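Local structure of chlamydomonas reinhardtii THB1 (Chlamydomonas reinhardtii, 6CII) at residues S99-E103 / L104-Q108. The protein binds one heme group, here with cyanide as ligand, as a truncated (2-on-2) hemoglobin of group I, and is probably involved in oxygen binding. Residues are numbered along the deposited sequence; the frame is centred on the assembly and turned at random.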
loop_
_atom_site.group_PDB
_atom_site.type_symbol
_atom_site.label_atom_id
_atom_site.label_comp_id
_atom_site.label_asym_id
_atom_site.label_seq_id
_atom_site.Cartn_x
_atom_site.Cartn_y
_atom_site.Cartn_z
ATOM N N SER A 99 -1.459 -9.474 -5.886
ATOM C CA SER A 99 -2.620 -10.277 -6.279
ATOM C C SER A 99 -3.838 -9.409 -6.561
ATOM O O SER A 99 -4.625 -9.707 -7.468
ATOM C CB SER A 99 -2.943 -11.290 -5.180
ATOM O OG SER A 99 -1.948 -12.309 -5.143
ATOM N N THR A 100 -4.026 -8.343 -5.769
ATOM C CA THR A 100 -5.128 -7.416 -6.016
ATOM C C THR A 100 -4.992 -6.751 -7.374
ATOM O O THR A 100 -5.969 -6.643 -8.133
ATOM C CB THR A 100 -5.158 -6.352 -4.924
ATOM O OG1 THR A 100 -5.473 -6.962 -3.665
ATOM C CG2 THR A 100 -6.153 -5.247 -5.270
ATOM N N LEU A 101 -3.792 -6.240 -7.675
ATOM C CA LEU A 101 -3.603 -5.554 -8.948
ATOM C C LEU A 101 -3.801 -6.516 -10.108
ATOM O O LEU A 101 -4.371 -6.149 -11.143
ATOM C CB LEU A 101 -2.215 -4.933 -8.982
ATOM C CG LEU A 101 -2.000 -3.786 -8.000
ATOM C CD1 LEU A 101 -0.539 -3.300 -8.123
ATOM C CD2 LEU A 101 -2.988 -2.651 -8.219
ATOM N N GLN A 102 -3.377 -7.769 -9.924
ATOM C CA GLN A 102 -3.565 -8.783 -10.952
ATOM C C GLN A 102 -5.044 -9.034 -11.194
ATOM O O GLN A 102 -5.509 -9.059 -12.339
ATOM C CB GLN A 102 -2.858 -10.074 -10.526
ATOM C CG GLN A 102 -3.070 -11.233 -11.485
ATOM C CD GLN A 102 -2.448 -11.004 -12.855
ATOM O OE1 GLN A 102 -1.499 -10.227 -13.006
ATOM N NE2 GLN A 102 -2.985 -11.683 -13.865
ATOM N N GLU A 103 -5.806 -9.198 -10.114
ATOM C CA GLU A 103 -7.231 -9.481 -10.250
ATOM C C GLU A 103 -7.964 -8.337 -10.918
ATOM O O GLU A 103 -8.920 -8.563 -11.679
ATOM C CB GLU A 103 -7.853 -9.743 -8.883
ATOM C CG GLU A 103 -9.164 -10.473 -9.009
ATOM C CD GLU A 103 -9.902 -10.513 -7.709
ATOM O OE1 GLU A 103 -9.538 -9.714 -6.831
ATOM O OE2 GLU A 103 -10.825 -11.341 -7.572
ATOM N N LEU A 104 -7.531 -7.111 -10.666
ATOM C CA LEU A 104 -8.178 -5.954 -11.247
ATOM C C LEU A 104 -7.739 -5.689 -12.674
ATOM O O LEU A 104 -8.213 -4.722 -13.277
ATOM C CB LEU A 104 -7.921 -4.742 -10.357
ATOM C CG LEU A 104 -8.553 -4.958 -8.967
ATOM C CD1 LEU A 104 -8.267 -3.781 -8.035
ATOM C CD2 LEU A 104 -10.067 -5.257 -9.062
ATOM N N GLY A 105 -6.850 -6.502 -13.221
ATOM C CA GLY A 105 -6.518 -6.405 -14.622
ATOM C C GLY A 105 -5.449 -5.396 -14.949
ATOM O O GLY A 105 -5.365 -4.957 -16.098
ATOM N N VAL A 106 -4.642 -4.990 -13.969
ATOM C CA VAL A 106 -3.573 -4.034 -14.237
ATOM C C VAL A 106 -2.560 -4.675 -15.169
ATOM O O VAL A 106 -2.151 -5.815 -14.956
ATOM C CB VAL A 106 -2.931 -3.581 -12.917
ATOM C CG1 VAL A 106 -1.781 -2.642 -13.202
ATOM C CG2 VAL A 106 -3.970 -2.864 -12.051
ATOM N N ALA A 107 -2.152 -3.951 -16.208
ATOM C CA ALA A 107 -1.192 -4.499 -17.160
ATOM C C ALA A 107 0.097 -4.922 -16.460
ATOM O O ALA A 107 0.550 -4.277 -15.511
ATOM C CB ALA A 107 -0.886 -3.480 -18.245
ATOM N N GLN A 108 0.686 -6.024 -16.933
ATOM C CA GLN A 108 1.833 -6.608 -16.250
ATOM C C GLN A 108 2.963 -5.602 -16.041
ATOM O O GLN A 108 3.593 -5.582 -14.972
ATOM C CB GLN A 108 2.324 -7.827 -17.031
ATOM C CG GLN A 108 3.605 -8.420 -16.510
ATOM C CD GLN A 108 3.434 -9.167 -15.193
ATOM O OE1 GLN A 108 2.327 -9.595 -14.844
ATOM N NE2 GLN A 108 4.539 -9.326 -14.451
HETATM O O HOH W 1 -3.989 -8.561 -14.742
#
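With its CG2 anti to the backbone N, T100 sets that methyl beside L104 CD1, 3.8 Å away; L104, whose CG stands anti to its own carbonyl carbon (chi1 -63°), runs alongside T100 in the same direction and brings CG to 3.2 Å from T100 O. V106 lays CG2 against L101 CD2 at 4.0 Å, the two side chains crossing at a slant. L104 N closes the last helical turn on T100 O at 3.0 Å. Helix 87-103 then ends in a Schellman motif: V106 N turns back to L101 O at 3.1 Å, a fairly straight bond of 161°, and G105 N reaches Q102 O at 3.0 Å from well above the carbonyl plane. At the positive phi of G105 (86°) a CB would jam against L104 O, so the turn suits a glycine. A water donates to Q102 O and, weakly, to V106 O. An alanine in place of L104 would be likely to strip T100 O of its branched cover and open a gap toward K22 of helix 16-33. Chemically, N-H groups of the turn meet the carbonyls of T100, L101 and Q102, while apolar contacts hold the loop to helix 108-126, the G-to-H corner of the globin fold.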